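Local coordinates for protein cell divisionFtsK/SpoIIIE (Thermomonospora curvata, PDB 4NH0) that forms part of the type VII (ESX) secretion system as a weak ATPase with three FtsK domains, and may be the translocase for proteins such as EsxA and EsxB, at residues N259-D264 against V579-A584; A521-P526 against E573-V578; G355-S360 against G587-Q592; N276-P281 against D294-A299. All blocks are in the same frame, centred on the assembly; numbering follows the deposited sequence.

Contact 1: N259-D264 against V579-A584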
# COMPACT_ATOMS: atom_id res chain seq x y z
N ASN A 259 -37.59 -39.01 -28.76
CA ASN A 259 -36.55 -39.55 -27.90
C ASN A 259 -35.72 -38.46 -27.23
O ASN A 259 -34.86 -37.85 -27.86
CB ASN A 259 -35.63 -40.49 -28.70
CG ASN A 259 -34.71 -41.29 -27.81
OD1 ASN A 259 -34.88 -41.34 -26.59
ND2 ASN A 259 -33.73 -41.95 -28.42
N PRO A 260 -35.99 -38.21 -25.94
CA PRO A 260 -35.30 -37.18 -25.16
C PRO A 260 -33.84 -37.53 -24.89
O PRO A 260 -33.00 -36.64 -24.78
CB PRO A 260 -36.09 -37.15 -23.84
CG PRO A 260 -37.39 -37.81 -24.15
CD PRO A 260 -37.07 -38.84 -25.17
N TYR A 261 -33.53 -38.82 -24.79
CA TYR A 261 -32.19 -39.27 -24.45
C TYR A 261 -31.25 -39.25 -25.66
O TYR A 261 -30.07 -39.59 -25.54
CB TYR A 261 -32.23 -40.67 -23.85
CG TYR A 261 -32.88 -40.73 -22.49
CD1 TYR A 261 -32.13 -40.54 -21.33
CD2 TYR A 261 -34.24 -40.97 -22.35
CE1 TYR A 261 -32.72 -40.58 -20.08
CE2 TYR A 261 -34.83 -41.02 -21.11
CZ TYR A 261 -34.07 -40.83 -19.98
OH TYR A 261 -34.66 -40.87 -18.73
N ASN A 262 -31.77 -38.84 -26.81
CA ASN A 262 -30.95 -38.72 -28.01
C ASN A 262 -31.22 -37.41 -28.73
O ASN A 262 -31.78 -37.39 -29.83
CB ASN A 262 -31.19 -39.90 -28.95
CG ASN A 262 -30.21 -39.94 -30.10
OD1 ASN A 262 -29.13 -39.34 -30.04
ND2 ASN A 262 -30.57 -40.64 -31.17
N LEU A 263 -30.82 -36.30 -28.11
CA LEU A 263 -31.02 -34.98 -28.69
C LEU A 263 -29.89 -34.63 -29.64
O LEU A 263 -28.72 -34.85 -29.34
CB LEU A 263 -31.14 -33.92 -27.60
CG LEU A 263 -32.28 -34.09 -26.60
CD1 LEU A 263 -32.37 -32.88 -25.68
CD2 LEU A 263 -33.60 -34.32 -27.31
N ASP A 264 -30.24 -34.08 -30.79
CA ASP A 264 -29.25 -33.61 -31.75
C ASP A 264 -29.34 -32.09 -31.85
O ASP A 264 -30.26 -31.55 -32.46
CB ASP A 264 -29.47 -34.26 -33.12
CG ASP A 264 -28.32 -34.02 -34.08
OD1 ASP A 264 -27.44 -33.18 -33.78
OD2 ASP A 264 -28.29 -34.67 -35.14
N VAL A 579 -31.74 -33.11 -20.40
CA VAL A 579 -31.62 -32.18 -21.52
C VAL A 579 -30.31 -31.40 -21.46
O VAL A 579 -29.51 -31.45 -22.39
CB VAL A 579 -32.80 -31.19 -21.56
CG1 VAL A 579 -32.54 -30.11 -22.60
CG2 VAL A 579 -34.09 -31.92 -21.86
N VAL A 580 -30.10 -30.68 -20.36
CA VAL A 580 -28.92 -29.83 -20.19
C VAL A 580 -27.62 -30.62 -20.37
O VAL A 580 -26.66 -30.11 -20.95
CB VAL A 580 -28.92 -29.16 -18.80
CG1 VAL A 580 -27.68 -28.30 -18.62
CG2 VAL A 580 -30.17 -28.32 -18.62
N ARG A 581 -27.61 -31.85 -19.88
CA ARG A 581 -26.45 -32.72 -19.98
C ARG A 581 -25.98 -32.91 -21.42
O ARG A 581 -24.79 -33.02 -21.69
CB ARG A 581 -26.76 -34.08 -19.35
CG ARG A 581 -25.62 -35.09 -19.42
CD ARG A 581 -26.05 -36.41 -18.80
NE ARG A 581 -27.20 -36.98 -19.49
CZ ARG A 581 -27.94 -37.98 -19.02
NH1 ARG A 581 -27.65 -38.52 -17.84
NH2 ARG A 581 -28.97 -38.43 -19.71
N GLN A 582 -26.94 -32.94 -22.35
CA GLN A 582 -26.63 -33.18 -23.75
C GLN A 582 -26.31 -31.89 -24.51
O GLN A 582 -25.52 -31.89 -25.44
CB GLN A 582 -27.79 -33.91 -24.43
CG GLN A 582 -28.25 -35.16 -23.70
CD GLN A 582 -29.38 -35.86 -24.41
OE1 GLN A 582 -29.45 -35.88 -25.64
NE2 GLN A 582 -30.29 -36.45 -23.64
N LEU A 583 -26.94 -30.80 -24.10
CA LEU A 583 -26.77 -29.52 -24.78
C LEU A 583 -25.52 -28.78 -24.31
O LEU A 583 -24.98 -27.95 -25.04
CB LEU A 583 -28.00 -28.63 -24.58
CG LEU A 583 -29.17 -28.85 -25.55
CD1 LEU A 583 -28.68 -28.89 -26.98
CD2 LEU A 583 -29.95 -30.10 -25.21
N ALA A 584 -25.07 -29.09 -23.10
CA ALA A 584 -23.89 -28.44 -22.54
C ALA A 584 -22.64 -28.78 -23.35
O ALA A 584 -22.38 -29.94 -23.66
CB ALA A 584 -23.70 -28.84 -21.09
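The side-chain amide of Q582 makes two hydrogen bonds that join the helix to the loop. Its NE2 donates to P260 O at 2.9 Å, arriving in the carbonyl plane on a lone pair, while its OE1 accepts from L263 N, also at 2.9 Å (N-H...O angle 160°). One carboxamide thus reads a backbone acceptor and a backbone donor of the same loop, which holds the flat group against rotation. P260 belongs to a type I turn from N259 to N262, and L263 follows directly. CD of Q582 is anti to CA (chi2 -179°), and this extension carries the amide out to the loop; NE2 keeps a weak second bond to V578 O.

The apolar part lies on L263, whose CD1 meets L583 CD2 at 3.7 Å and V579 CG1 at 4.1 Å. Its CB sits beside the carboxamide, 3.2 Å from Q582 OE1, the two side chains crossing at about a right angle. L268 and W269 extend this apolar patch.

At the solvent side, NH2 of R581 approaches CD1 of Y261 at 4.1 Å, ring and guanidinium planes 43° apart.

A helix that meets one loop carbonyl and one loop amide through a single glutamine and packs L583 and V579 against L263 fits interdomain linker docking: helix 575-583, between FtsK 1 and FtsK 2, seats here, consistent with the reported binding of that linker to FtsK 1.

Contact 2: A521-P526 against E573-V578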
# COMPACT_ATOMS: atom_id res chain seq x y z
N ALA A 521 -46.25 -26.47 -18.72
CA ALA A 521 -45.60 -27.77 -18.76
C ALA A 521 -44.49 -27.81 -17.72
O ALA A 521 -44.12 -26.78 -17.16
CB ALA A 521 -45.03 -28.04 -20.15
N TYR A 522 -43.97 -29.00 -17.44
CA TYR A 522 -42.91 -29.15 -16.46
C TYR A 522 -41.65 -29.73 -17.08
O TYR A 522 -41.70 -30.37 -18.14
CB TYR A 522 -43.37 -30.01 -15.28
CG TYR A 522 -43.71 -31.44 -15.64
CD1 TYR A 522 -42.75 -32.44 -15.60
CD2 TYR A 522 -45.00 -31.79 -16.01
CE1 TYR A 522 -43.06 -33.74 -15.92
CE2 TYR A 522 -45.33 -33.09 -16.34
CZ TYR A 522 -44.35 -34.07 -16.29
OH TYR A 522 -44.66 -35.37 -16.61
N VAL A 523 -40.51 -29.51 -16.42
CA VAL A 523 -39.23 -30.02 -16.89
C VAL A 523 -38.46 -30.68 -15.76
O VAL A 523 -37.39 -31.25 -15.97
CB VAL A 523 -38.37 -28.90 -17.51
CG1 VAL A 523 -38.98 -28.41 -18.80
CG2 VAL A 523 -38.21 -27.76 -16.52
N SER A 524 -39.01 -30.60 -14.55
CA SER A 524 -38.35 -31.12 -13.36
C SER A 524 -38.85 -32.51 -12.99
O SER A 524 -38.77 -32.92 -11.84
CB SER A 524 -38.54 -30.16 -12.19
OG SER A 524 -38.04 -28.87 -12.49
N GLY A 525 -39.37 -33.23 -13.98
CA GLY A 525 -39.86 -34.58 -13.76
C GLY A 525 -39.19 -35.58 -14.68
O GLY A 525 -38.35 -35.21 -15.50
N PRO A 526 -39.55 -36.87 -14.54
CA PRO A 526 -39.05 -37.94 -15.40
C PRO A 526 -39.98 -38.18 -16.59
O PRO A 526 -40.98 -37.47 -16.72
CB PRO A 526 -39.03 -39.14 -14.47
CG PRO A 526 -40.21 -38.91 -13.58
CD PRO A 526 -40.35 -37.41 -13.42
N GLU A 573 -34.01 -39.38 -12.40
CA GLU A 573 -33.41 -38.11 -12.79
C GLU A 573 -34.42 -37.26 -13.55
O GLU A 573 -35.21 -37.77 -14.34
CB GLU A 573 -32.15 -38.34 -13.62
CG GLU A 573 -32.38 -39.09 -14.93
CD GLU A 573 -31.14 -39.10 -15.81
OE1 GLU A 573 -30.16 -38.40 -15.47
OE2 GLU A 573 -31.16 -39.80 -16.84
N SER A 574 -34.38 -35.95 -13.32
CA SER A 574 -35.33 -35.03 -13.93
C SER A 574 -35.07 -34.86 -15.42
O SER A 574 -33.95 -35.06 -15.89
CB SER A 574 -35.29 -33.67 -13.23
OG SER A 574 -34.03 -33.05 -13.39
N LEU A 575 -36.11 -34.47 -16.16
CA LEU A 575 -35.98 -34.21 -17.59
C LEU A 575 -35.05 -33.04 -17.83
O LEU A 575 -34.36 -32.98 -18.85
CB LEU A 575 -37.36 -33.94 -18.20
CG LEU A 575 -37.46 -33.75 -19.72
CD1 LEU A 575 -38.75 -34.38 -20.23
CD2 LEU A 575 -37.42 -32.28 -20.09
N PHE A 576 -35.03 -32.11 -16.88
CA PHE A 576 -34.16 -30.94 -16.95
C PHE A 576 -32.70 -31.37 -17.07
O PHE A 576 -31.99 -30.94 -17.97
CB PHE A 576 -34.35 -30.06 -15.73
CG PHE A 576 -33.57 -28.78 -15.76
CD1 PHE A 576 -32.29 -28.71 -15.22
CD2 PHE A 576 -34.10 -27.64 -16.34
CE1 PHE A 576 -31.57 -27.54 -15.26
CE2 PHE A 576 -33.39 -26.46 -16.37
CZ PHE A 576 -32.12 -26.41 -15.83
N ASP A 577 -32.26 -32.21 -16.13
CA ASP A 577 -30.88 -32.68 -16.09
C ASP A 577 -30.50 -33.43 -17.37
O ASP A 577 -29.40 -33.26 -17.89
CB ASP A 577 -30.66 -33.57 -14.87
CG ASP A 577 -30.85 -32.83 -13.57
OD1 ASP A 577 -30.53 -31.63 -13.51
OD2 ASP A 577 -31.32 -33.46 -12.59
N VAL A 578 -31.42 -34.26 -17.86
CA VAL A 578 -31.18 -35.05 -19.06
C VAL A 578 -30.94 -34.16 -20.27
O VAL A 578 -30.04 -34.41 -21.08
CB VAL A 578 -32.36 -36.00 -19.35
CG1 VAL A 578 -32.12 -36.77 -20.64
CG2 VAL A 578 -32.58 -36.95 -18.19
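F576 overlaps V523 at the rim of its ring: V523 CG2 lies near the ring plane, 4.1 Å from F576 CD2, while F576 CB packs over V523 O. The phenylalanine CG is anti to the backbone N (chi1 -176°), and the ring leads away to helix 317-329, where R322 makes a cation-pi contact with it and L326 packs on both F576 and V523. L575 turns toward the loop, its CB lying against G525 O and its CD2 4.4 Å from V523 CB.

From V523 to P526 and from E573 to F576 the chains run nearly opposite ways, 160° apart, and bring loop carbonyls to the start of helix 575-583. V523 O receives F576 N at 2.7 Å, a weak bond because the N-H is badly bent (122°). G525 O faces L575 N, modelled too short to be trusted, and is also approached by the CA-H of S574 (CA 3.4 Å away). S574 is the N-cap: its OG accepts weakly from D577 N at 3.4 Å and donates weakly to D577 OD2. The hydroxyl of S524 bonds E319, close to the predicted nucleotide site of FtsK 1.

The first turn of the helix borrows acceptors for its amides from the loop after strand 518-520 as well as from the hydroxyl of S574, so the partial positive charge of the helix start is likely to be met by carbonyl oxygens.

Contact 3: G355-S360 against G587-Q592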
# COMPACT_ATOMS: atom_id res chain seq x y z
N GLY A 355 -24.35 -25.10 -17.30
CA GLY A 355 -23.81 -25.89 -18.39
C GLY A 355 -24.13 -25.36 -19.77
O GLY A 355 -23.37 -25.57 -20.71
N LEU A 356 -25.26 -24.68 -19.89
CA LEU A 356 -25.70 -24.16 -21.18
C LEU A 356 -24.80 -23.04 -21.68
O LEU A 356 -24.42 -22.15 -20.92
CB LEU A 356 -27.15 -23.66 -21.09
CG LEU A 356 -28.19 -24.69 -20.64
CD1 LEU A 356 -29.58 -24.09 -20.69
CD2 LEU A 356 -28.11 -25.94 -21.49
N ARG A 357 -24.46 -23.09 -22.96
CA ARG A 357 -23.63 -22.06 -23.57
C ARG A 357 -24.42 -20.78 -23.81
O ARG A 357 -23.85 -19.73 -24.11
CB ARG A 357 -23.04 -22.56 -24.89
CG ARG A 357 -22.06 -23.71 -24.74
CD ARG A 357 -20.79 -23.27 -24.04
NE ARG A 357 -19.77 -24.32 -24.04
CZ ARG A 357 -18.93 -24.54 -25.05
NH1 ARG A 357 -18.99 -23.78 -26.13
NH2 ARG A 357 -18.04 -25.51 -24.97
N HIS A 358 -25.74 -20.87 -23.68
CA HIS A 358 -26.61 -19.72 -23.86
C HIS A 358 -26.47 -18.75 -22.69
O HIS A 358 -26.58 -17.54 -22.85
CB HIS A 358 -28.06 -20.15 -24.00
CG HIS A 358 -28.30 -21.18 -25.06
ND1 HIS A 358 -27.94 -22.50 -24.91
CD2 HIS A 358 -28.86 -21.08 -26.29
CE1 HIS A 358 -28.27 -23.17 -26.00
NE2 HIS A 358 -28.83 -22.33 -26.85
N VAL A 359 -26.22 -19.30 -21.50
CA VAL A 359 -26.20 -18.50 -20.29
C VAL A 359 -24.89 -17.75 -20.12
O VAL A 359 -23.83 -18.35 -19.92
CB VAL A 359 -26.42 -19.38 -19.05
CG1 VAL A 359 -26.52 -18.51 -17.81
CG2 VAL A 359 -27.69 -20.20 -19.21
N SER A 360 -24.96 -16.42 -20.19
CA SER A 360 -23.80 -15.58 -19.99
C SER A 360 -23.50 -15.39 -18.51
O SER A 360 -22.33 -15.31 -18.11
CB SER A 360 -24.00 -14.22 -20.66
OG SER A 360 -22.93 -13.34 -20.35
N GLY A 587 -21.84 -25.19 -29.06
CA GLY A 587 -22.10 -23.81 -29.45
C GLY A 587 -21.07 -22.84 -28.91
O GLY A 587 -20.35 -23.15 -27.96
N PRO A 588 -21.00 -21.64 -29.52
CA PRO A 588 -20.07 -20.58 -29.13
C PRO A 588 -20.30 -20.11 -27.70
O PRO A 588 -21.44 -19.84 -27.32
CB PRO A 588 -20.39 -19.45 -30.12
CG PRO A 588 -21.03 -20.13 -31.28
CD PRO A 588 -21.81 -21.26 -30.69
N GLU A 589 -19.23 -20.01 -26.92
CA GLU A 589 -19.33 -19.51 -25.55
C GLU A 589 -19.74 -18.04 -25.56
O GLU A 589 -19.26 -17.27 -26.38
CB GLU A 589 -18.01 -19.71 -24.81
CG GLU A 589 -18.09 -20.74 -23.69
CD GLU A 589 -16.78 -20.93 -22.96
OE1 GLU A 589 -15.72 -20.61 -23.54
OE2 GLU A 589 -16.81 -21.39 -21.80
N PRO A 590 -20.63 -17.66 -24.63
CA PRO A 590 -21.26 -16.34 -24.64
C PRO A 590 -20.32 -15.22 -24.21
O PRO A 590 -19.33 -15.46 -23.53
CB PRO A 590 -22.40 -16.50 -23.63
CG PRO A 590 -21.87 -17.49 -22.66
CD PRO A 590 -21.05 -18.46 -23.47
N HIS A 591 -20.65 -14.00 -24.62
CA HIS A 591 -19.92 -12.82 -24.17
C HIS A 591 -20.22 -12.55 -22.70
O HIS A 591 -21.38 -12.43 -22.31
CB HIS A 591 -20.28 -11.61 -25.02
CG HIS A 591 -19.76 -10.31 -24.48
ND1 HIS A 591 -18.43 -10.10 -24.20
CD2 HIS A 591 -20.40 -9.16 -24.17
CE1 HIS A 591 -18.26 -8.88 -23.74
NE2 HIS A 591 -19.44 -8.28 -23.71
N GLN A 592 -19.17 -12.46 -21.89
CA GLN A 592 -19.33 -12.24 -20.46
C GLN A 592 -19.85 -10.84 -20.15
O GLN A 592 -19.19 -9.85 -20.45
CB GLN A 592 -18.01 -12.48 -19.73
CG GLN A 592 -17.47 -13.90 -19.87
CD GLN A 592 -18.37 -14.92 -19.21
OE1 GLN A 592 -19.04 -14.64 -18.22
NE2 GLN A 592 -18.39 -16.13 -19.77
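The chains of R357-S360 and E589-P590 lie side by side without regular strand pairing, the CA atoms of R357 and E589, and again of S360 and P590, 5.4 Å apart. P590 turns its ring into the bend of the first segment: CD touches R357 O and CG reaches V359 O at 3.5 Å, while CB comes within 4.1 Å of S360 CB. R357 bends at chi2 (-68°), which sets CD where it meets E589 CG at 3.7 Å, the two side chains crossing at a slant. That same CG lies over one face of the guanidinium, whereas the carboxylate stays separate, E589 OE2 being 4.7 Å from R357 NE; any attraction between the opposite charges is therefore through space.

S360 supplies the polar link. Its OG, anti to the backbone N, donates to H591 O at 2.7 Å, standing 29° out of the carbonyl plane, and it is also hydrogen-bonded to I593 N just beyond. An alanine here would probably leave H591 O and I593 N without the hydroxyl that serves both. H591 in turn packs on E383 and R386 of helix 371-394.

The setting is that of a RecA-like P-loop domain: strand 359-364 is the outermost strand at this end of the FtsK 1 sheet, and the chain that has left helix 575-583 passes along its beginning on the way to FtsK 2.

Contact 4: N276-P281 against D294-A299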
# COMPACT_ATOMS: atom_id res chain seq x y z
N ASN A 276 -41.68 -18.30 -36.03
CA ASN A 276 -41.24 -19.26 -35.02
C ASN A 276 -39.97 -18.84 -34.28
O ASN A 276 -39.53 -19.52 -33.36
CB ASN A 276 -41.03 -20.63 -35.66
CG ASN A 276 -42.33 -21.39 -35.84
OD1 ASN A 276 -42.68 -22.25 -35.03
ND2 ASN A 276 -43.05 -21.08 -36.91
N ARG A 277 -39.38 -17.72 -34.70
CA ARG A 277 -38.22 -17.19 -34.00
C ARG A 277 -38.65 -16.65 -32.64
O ARG A 277 -39.61 -15.88 -32.54
CB ARG A 277 -37.53 -16.10 -34.81
CG ARG A 277 -36.86 -16.60 -36.08
CD ARG A 277 -35.93 -15.55 -36.66
NE ARG A 277 -35.35 -15.98 -37.92
CZ ARG A 277 -35.73 -15.53 -39.11
NH1 ARG A 277 -36.69 -14.62 -39.19
NH2 ARG A 277 -35.15 -15.98 -40.21
N LEU A 278 -37.93 -17.06 -31.60
CA LEU A 278 -38.21 -16.63 -30.23
C LEU A 278 -39.65 -16.92 -29.83
O LEU A 278 -40.25 -16.17 -29.06
CB LEU A 278 -37.89 -15.15 -30.05
CG LEU A 278 -36.50 -14.79 -29.52
CD1 LEU A 278 -35.41 -15.57 -30.24
CD2 LEU A 278 -36.25 -13.30 -29.64
N ARG A 279 -40.20 -18.00 -30.38
CA ARG A 279 -41.56 -18.42 -30.07
C ARG A 279 -41.58 -19.88 -29.64
O ARG A 279 -41.33 -20.77 -30.44
CB ARG A 279 -42.47 -18.21 -31.28
CG ARG A 279 -43.85 -18.84 -31.13
CD ARG A 279 -44.68 -18.66 -32.39
NE ARG A 279 -45.34 -17.36 -32.44
CZ ARG A 279 -46.63 -17.17 -32.18
NH1 ARG A 279 -47.40 -18.20 -31.85
NH2 ARG A 279 -47.15 -15.96 -32.24
N VAL A 280 -41.87 -20.10 -28.37
CA VAL A 280 -41.88 -21.45 -27.81
C VAL A 280 -43.16 -21.71 -27.03
O VAL A 280 -43.75 -20.78 -26.47
CB VAL A 280 -40.67 -21.69 -26.89
CG1 VAL A 280 -39.38 -21.71 -27.71
CG2 VAL A 280 -40.60 -20.62 -25.81
N PRO A 281 -43.61 -22.97 -26.99
CA PRO A 281 -44.79 -23.33 -26.20
C PRO A 281 -44.47 -23.38 -24.71
O PRO A 281 -43.38 -23.80 -24.33
CB PRO A 281 -45.15 -24.72 -26.72
CG PRO A 281 -43.86 -25.28 -27.19
CD PRO A 281 -43.10 -24.12 -27.76
N ASP A 294 -44.40 -15.54 -27.80
CA ASP A 294 -43.55 -14.92 -28.81
C ASP A 294 -43.04 -13.57 -28.33
O ASP A 294 -43.78 -12.59 -28.32
CB ASP A 294 -44.32 -14.76 -30.12
CG ASP A 294 -43.49 -14.17 -31.23
OD1 ASP A 294 -43.37 -12.93 -31.29
OD2 ASP A 294 -42.95 -14.94 -32.05
N ILE A 295 -41.77 -13.52 -27.92
CA ILE A 295 -41.23 -12.31 -27.32
C ILE A 295 -40.60 -11.36 -28.34
O ILE A 295 -39.86 -10.45 -27.97
CB ILE A 295 -40.18 -12.64 -26.25
CG1 ILE A 295 -39.04 -13.46 -26.86
CG2 ILE A 295 -40.82 -13.41 -25.10
CD1 ILE A 295 -37.93 -13.79 -25.88
N LYS A 296 -40.88 -11.58 -29.62
CA LYS A 296 -40.41 -10.67 -30.65
C LYS A 296 -41.17 -9.36 -30.58
O LYS A 296 -42.25 -9.29 -30.00
CB LYS A 296 -40.57 -11.29 -32.04
CG LYS A 296 -39.74 -12.53 -32.28
CD LYS A 296 -39.91 -13.01 -33.71
CE LYS A 296 -41.36 -13.37 -33.99
NZ LYS A 296 -41.57 -13.80 -35.40
N GLU A 297 -40.62 -8.31 -31.19
CA GLU A 297 -41.29 -7.02 -31.23
C GLU A 297 -42.61 -7.13 -31.97
O GLU A 297 -42.80 -8.02 -32.80
CB GLU A 297 -40.39 -5.96 -31.89
CG GLU A 297 -39.93 -6.33 -33.29
CD GLU A 297 -39.13 -5.21 -33.95
OE1 GLU A 297 -39.18 -4.07 -33.44
OE2 GLU A 297 -38.46 -5.48 -34.96
N SER A 298 -43.53 -6.22 -31.67
CA SER A 298 -44.87 -6.24 -32.26
C SER A 298 -44.83 -6.08 -33.77
O SER A 298 -45.68 -6.60 -34.48
CB SER A 298 -45.73 -5.15 -31.64
OG SER A 298 -45.13 -3.87 -31.79
N ALA A 299 -43.82 -5.36 -34.26
CA ALA A 299 -43.71 -5.06 -35.68
C ALA A 299 -43.27 -6.29 -36.49
O ALA A 299 -43.39 -6.30 -37.71
CB ALA A 299 -42.74 -3.92 -35.90
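L278 O accepts the amide of I295 at 3.3 Å, the N-H pointing nearly along the C=O axis, and the CA-H of D294 approaches the same oxygen, with CA at 3.5 Å. The N of L278 is served from outside, by H332 NE2. L278 itself lies within a type II turn from N276 to R279, closed by a weak bond from R279 N to N276 O.

D294 and R279 face each other as an antiparallel non-hydrogen-bonded pair, their CA atoms 4.2 Å apart and both side chains on one face of the sheet. They belong to the beta hairpin of strands 279-284 and 290-294, the latter outermost at this end of the FtsK 1 sheet.

Across that pair, NE of R279 donates weakly to D294 OD2 at 3.4 Å, as part of a salt bridge, with guanidinium and carboxylate planes 43° apart. The arginine bends at chi3 (-83°), which turns NE toward the carboxylate, while NH1 makes its own salt bridge to E292. An alanine in its place would probably leave D294 OD2 without its arginine partner and take from E292 the positive charge of NH1. D294 OD1 accepts from K296 N, which stands 63° out of the carboxylate plane, as an Asx turn, and takes a weak bond from G302 N. K296 NZ makes a long, less certain salt bridge to D294 OD2 and a weak bond to R275 O.

L278 and I295 also pack at about a right angle, CB of L278 3.8 Å from I295 CG1, and K296 CG lies 3.9 Å from the same leucine CB.

Overall arrangement
All four contacts lie around the first FtsK domain and the linker that follows it, on one side of the chain's centre. Contacts 1 and 2 share helix 575-583 and touch, their centres 12 Å apart; R581 and E573 make a long, weak ion pair. Contact 3 continues along the same linker, centre about 17 Å from that of contact 1, which it touches where V580 and L583 meet L356. The centre of contact 4 is about 24 Å from those of contacts 1 and 2, and it joins contact 3 through the ten-stranded sheet, each at an opposite outer strand. Contact 4 closes first, whereas the other three pair earlier residues with the linker, a layout consistent with the rigid, linker-docked cytoplasmic domain.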